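PDB 2P7S: amphinase-2 from Rana pipiens, which cleaves RNA endonucleolytically as a secreted, cytotoxic member of the pancreatic ribonuclease family, acting on poly(U), poly(C), ribosomal RNA and dinucleotides such as CpA. Local coordinates for residues 8-13 and 35-40; 68-73 and 93-98. One frame throughout, in Å; residues are numbered along the deposited sequence.

Interaction 1: residues 8-13 and 35-40; sequences WEKFKT and YTPDGQ
Lys10 leaves the helix with CG anti to its backbone N (chi1 -174°) and stays extended to the tip, while Asp38 sets its CG anti to the carbonyl carbon (chi1 -64°); the two side chains cross at about a right angle. Their ends form a salt bridge, in which Asp38 OD1 receives Lys10 NZ on its syn lone pair, at 2.9 Å. The other oxygen, OD2, pairs with Lys14 NZ, so the carboxylate lies between two lysines and probably keeps its charge. Behind this polar tip, the lysine's aliphatic part crosses the proline obliquely, alongside its CB, with Lys10 CG 3.8 Å from Pro37 CB. Thr13 adds a methyl: its CG2, anti to the backbone N, reaches Pro37 CG at 3.7 Å and Tyr35 CA at the same distance. The same torsion places Thr13 OG1 beside its own backbone N, where it bonds to Glu9 O (3.1 Å) from above the carbonyl plane; that carbonyl also accepts from Thr13 N. At the far end, Thr13 O sits at the edge of the Tyr35 ring, 3.6 Å from CD2. Pro37 and Asp38 are the central residues of a type I turn, closed by Gly39 N to Thr36 O. This surface contact joins helix 6-15 to the loop between helix 26-29 and strand 45-49; elsewhere on the helix, Trp8 and Phe11 pack on helix 52-56 and strand 104-111.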
# COMPACT_ATOMS: atom_id res chain seq x y z
N TRP A 8 -11.72 1.01 -3.05
CA TRP A 8 -10.79 2.12 -2.83
C TRP A 8 -10.57 2.31 -1.32
O TRP A 8 -9.44 2.45 -0.86
CB TRP A 8 -11.36 3.41 -3.42
CG TRP A 8 -10.64 4.71 -3.07
CD1 TRP A 8 -11.22 5.90 -2.73
CD2 TRP A 8 -9.22 4.97 -3.13
NE1 TRP A 8 -10.27 6.87 -2.57
CE2 TRP A 8 -9.03 6.33 -2.81
CE3 TRP A 8 -8.10 4.18 -3.42
CZ2 TRP A 8 -7.77 6.93 -2.78
CZ3 TRP A 8 -6.83 4.78 -3.39
CH2 TRP A 8 -6.68 6.15 -3.07
N GLU A 9 -11.67 2.31 -0.57
CA GLU A 9 -11.58 2.49 0.88
C GLU A 9 -10.71 1.41 1.51
O GLU A 9 -9.89 1.69 2.38
CB GLU A 9 -12.97 2.47 1.52
CG GLU A 9 -13.85 3.67 1.19
CD GLU A 9 -13.26 5.00 1.68
OE1 GLU A 9 -12.70 5.03 2.79
OE2 GLU A 9 -13.37 6.01 0.94
N LYS A 10 -10.88 0.17 1.05
CA LYS A 10 -10.10 -0.94 1.57
C LYS A 10 -8.62 -0.75 1.20
O LYS A 10 -7.74 -1.02 2.02
CB LYS A 10 -10.61 -2.26 1.01
CG LYS A 10 -9.93 -3.48 1.61
CD LYS A 10 -10.39 -4.76 0.93
CE LYS A 10 -9.68 -5.97 1.50
NZ LYS A 10 -10.06 -7.22 0.78
N PHE A 11 -8.36 -0.29 -0.02
CA PHE A 11 -6.99 -0.07 -0.48
C PHE A 11 -6.31 1.00 0.38
O PHE A 11 -5.16 0.82 0.80
CB PHE A 11 -6.96 0.38 -1.94
CG PHE A 11 -5.57 0.64 -2.47
CD1 PHE A 11 -4.90 -0.33 -3.22
CD2 PHE A 11 -4.93 1.85 -2.22
CE1 PHE A 11 -3.60 -0.09 -3.70
CE2 PHE A 11 -3.65 2.09 -2.70
CZ PHE A 11 -2.98 1.12 -3.44
N LYS A 12 -7.00 2.12 0.62
CA LYS A 12 -6.44 3.20 1.43
C LYS A 12 -6.11 2.73 2.84
O LYS A 12 -5.04 3.04 3.38
CB LYS A 12 -7.42 4.38 1.54
CG LYS A 12 -7.53 5.26 0.30
CD LYS A 12 -8.42 6.48 0.56
CE LYS A 12 -9.87 6.08 0.81
NZ LYS A 12 -10.73 7.25 1.13
N THR A 13 -7.03 1.99 3.43
CA THR A 13 -6.87 1.48 4.78
C THR A 13 -5.69 0.53 4.88
O THR A 13 -4.86 0.64 5.78
CB THR A 13 -8.16 0.75 5.26
OG1 THR A 13 -9.24 1.68 5.36
CG2 THR A 13 -7.94 0.10 6.63
N TYR A 35 -6.19 -1.13 10.49
CA TYR A 35 -5.56 -1.08 9.18
C TYR A 35 -5.35 -2.44 8.53
O TYR A 35 -4.61 -2.56 7.55
CB TYR A 35 -4.21 -0.36 9.29
CG TYR A 35 -4.33 1.04 9.86
CD1 TYR A 35 -3.88 1.33 11.15
CD2 TYR A 35 -4.90 2.07 9.11
CE1 TYR A 35 -3.99 2.62 11.68
CE2 TYR A 35 -5.01 3.36 9.63
CZ TYR A 35 -4.55 3.63 10.91
OH TYR A 35 -4.66 4.91 11.41
N THR A 36 -6.00 -3.47 9.05
CA THR A 36 -5.83 -4.81 8.51
C THR A 36 -7.13 -5.48 8.09
O THR A 36 -7.58 -6.43 8.73
CB THR A 36 -5.10 -5.71 9.53
OG1 THR A 36 -5.72 -5.59 10.82
CG2 THR A 36 -3.64 -5.31 9.63
N PRO A 37 -7.72 -5.01 6.98
CA PRO A 37 -8.97 -5.52 6.41
C PRO A 37 -8.94 -7.02 6.14
O PRO A 37 -9.91 -7.73 6.39
CB PRO A 37 -9.12 -4.72 5.12
CG PRO A 37 -8.47 -3.42 5.46
CD PRO A 37 -7.22 -3.87 6.18
N ASP A 38 -7.82 -7.51 5.62
CA ASP A 38 -7.69 -8.93 5.32
C ASP A 38 -7.21 -9.76 6.52
O ASP A 38 -6.90 -10.94 6.37
CB ASP A 38 -6.76 -9.14 4.12
CG ASP A 38 -7.32 -8.53 2.84
OD1 ASP A 38 -8.46 -8.87 2.47
OD2 ASP A 38 -6.62 -7.72 2.20
N GLY A 39 -7.18 -9.14 7.70
CA GLY A 39 -6.74 -9.84 8.90
C GLY A 39 -5.39 -9.37 9.41
O GLY A 39 -4.58 -8.83 8.65
N GLN A 40 -5.15 -9.56 10.71
CA GLN A 40 -3.88 -9.15 11.31
C GLN A 40 -2.81 -10.23 11.20
O GLN A 40 -3.11 -11.40 10.94
CB GLN A 40 -4.06 -8.79 12.79
CG GLN A 40 -4.86 -7.52 13.04
CD GLN A 40 -6.30 -7.79 13.40
OE1 GLN A 40 -6.59 -8.42 14.42
NE2 GLN A 40 -7.22 -7.33 12.56

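Interaction 2: residues 68-73 and 93-98; sequences KSSTQQ and TNFICI
Segments 68-73 and 93-98 run antiparallel: Lys68 and Ile98 form a hydrogen-bonded pair, Lys68 N to Ile98 O 2.7 Å, Ile98 N to Lys68 O 3.1 Å, and Ser69 faces Cys97 as a non-hydrogen-bonded pair. One step on, Ser70 N still donates to Ile96 O (3.0 Å), but the reciprocal bond goes to a side chain. Ser70 OG, held between its backbone N and carbonyl carbon (chi1 64°), accepts from Ile96 N at 3.1 Å and donates to Gln72 O at 2.8 Å. The hydroxyl thereby ties the departing loop both to itself and to the neighbouring strand. In the pancreatic ribonuclease fold, this is where strand 65-69 flanks the long strand 86-101, whose other neighbours here include strand 104-111; Cys97 is bonded to Cys114, and Ser69 OG accepts from Cys114 N. The Phe95 ring, its CG anti to the carbonyl carbon, lies alongside the loop. Gln73 CG sits over the centre of one ring face in a CH-pi contact, 3.8 Å from the centroid of the Phe95 ring, and the amide and ring planes are 17° apart. Thr71 O meets the ring edge, 3.9 Å from Phe95 CE2. An alanine in place of Phe95 would probably loosen the 70-73 loop, losing the surface under Gln73 and the cation-pi partner of Lys113. Ile96 and Ile98 instead pack against Ile58.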
# COMPACT_ATOMS: atom_id res chain seq x y z
N LYS A 68 -1.61 -0.59 -13.52
CA LYS A 68 -0.96 0.65 -13.97
C LYS A 68 0.29 0.95 -13.14
O LYS A 68 0.28 0.78 -11.92
CB LYS A 68 -1.93 1.83 -13.84
CG LYS A 68 -3.14 1.77 -14.77
CD LYS A 68 -2.74 1.93 -16.22
CE LYS A 68 -3.96 2.03 -17.13
NZ LYS A 68 -3.57 2.24 -18.56
N SER A 69 1.34 1.42 -13.80
CA SER A 69 2.58 1.80 -13.11
C SER A 69 2.47 3.28 -12.80
O SER A 69 1.97 4.05 -13.61
CB SER A 69 3.81 1.57 -14.02
OG SER A 69 4.03 0.20 -14.28
N SER A 70 2.93 3.69 -11.62
CA SER A 70 2.88 5.10 -11.25
C SER A 70 4.00 5.82 -11.99
O SER A 70 5.05 5.24 -12.25
CB SER A 70 3.06 5.28 -9.74
OG SER A 70 4.34 4.85 -9.32
N THR A 71 3.78 7.08 -12.34
CA THR A 71 4.78 7.85 -13.05
C THR A 71 5.70 8.56 -12.06
O THR A 71 6.76 9.06 -12.43
CB THR A 71 4.13 8.87 -14.01
OG1 THR A 71 3.18 9.67 -13.29
CG2 THR A 71 3.42 8.15 -15.14
N GLN A 72 5.28 8.59 -10.81
CA GLN A 72 6.06 9.23 -9.75
C GLN A 72 6.48 8.16 -8.74
O GLN A 72 5.87 7.09 -8.67
CB GLN A 72 5.22 10.31 -9.06
CG GLN A 72 3.87 9.82 -8.58
CD GLN A 72 3.06 10.92 -7.91
OE1 GLN A 72 3.53 11.57 -6.97
NE2 GLN A 72 1.83 11.12 -8.38
N GLN A 73 7.53 8.45 -7.98
CA GLN A 73 8.03 7.52 -6.97
C GLN A 73 7.45 7.88 -5.61
O GLN A 73 7.20 9.05 -5.32
CB GLN A 73 9.56 7.57 -6.88
CG GLN A 73 10.32 7.18 -8.15
CD GLN A 73 11.82 7.09 -7.91
OE1 GLN A 73 12.29 6.22 -7.17
NE2 GLN A 73 12.58 7.99 -8.53
N THR A 93 12.31 3.96 -1.92
CA THR A 93 11.58 4.94 -2.70
C THR A 93 11.57 4.27 -4.06
O THR A 93 12.61 3.81 -4.54
CB THR A 93 12.32 6.28 -2.79
OG1 THR A 93 13.59 6.08 -3.42
CG2 THR A 93 12.52 6.87 -1.41
N ASN A 94 10.40 4.20 -4.68
CA ASN A 94 10.30 3.54 -5.97
C ASN A 94 8.92 3.79 -6.53
O ASN A 94 8.08 4.42 -5.87
CB ASN A 94 10.49 2.03 -5.77
CG ASN A 94 10.93 1.32 -7.03
OD1 ASN A 94 10.80 1.84 -8.14
ND2 ASN A 94 11.44 0.10 -6.87
N PHE A 95 8.68 3.32 -7.74
CA PHE A 95 7.38 3.47 -8.36
C PHE A 95 6.61 2.28 -7.81
O PHE A 95 7.19 1.42 -7.15
CB PHE A 95 7.47 3.35 -9.89
CG PHE A 95 8.55 4.18 -10.51
CD1 PHE A 95 9.87 3.75 -10.50
CD2 PHE A 95 8.24 5.39 -11.12
CE1 PHE A 95 10.88 4.52 -11.08
CE2 PHE A 95 9.23 6.17 -11.70
CZ PHE A 95 10.56 5.74 -11.68
N ILE A 96 5.31 2.24 -8.06
CA ILE A 96 4.51 1.12 -7.60
C ILE A 96 3.62 0.66 -8.73
O ILE A 96 3.33 1.41 -9.67
CB ILE A 96 3.64 1.48 -6.37
CG1 ILE A 96 2.68 2.63 -6.71
CG2 ILE A 96 4.55 1.85 -5.20
CD1 ILE A 96 1.72 2.99 -5.57
N CYS A 97 3.20 -0.60 -8.64
CA CYS A 97 2.33 -1.19 -9.64
C CYS A 97 1.05 -1.56 -8.91
O CYS A 97 1.07 -2.32 -7.94
CB CYS A 97 2.98 -2.45 -10.23
SG CYS A 97 1.86 -3.35 -11.35
N ILE A 98 -0.06 -1.01 -9.38
CA ILE A 98 -1.35 -1.28 -8.76
C ILE A 98 -2.40 -1.66 -9.79
O ILE A 98 -2.21 -1.46 -10.99
CB ILE A 98 -1.88 -0.02 -8.01
CG1 ILE A 98 -2.13 1.11 -9.00
CG2 ILE A 98 -0.88 0.42 -6.95
CD1 ILE A 98 -2.69 2.37 -8.38

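The two contacts lie 20 Å apart, centre to centre, on opposite sides of the chain's centre, and follow one another in sequence. They nevertheless touch through the interior: Phe11 CZ, from the helix of interaction 1, packs 4.2 Å from Ile98 CG2 of interaction 2. Both contacts come near the presumed catalytic site: the side chain of Asp38 is about 7 Å from that of His15, the probable proton acceptor, and the side chain of Ile98 is about 6 Å from that of His107, the probable proton donor. The probable substrate-binding residues are near as well, the side chain of Lys42 about 5 Å from that of Asp38, that of Thr46 about 6 Å from that of Ile96.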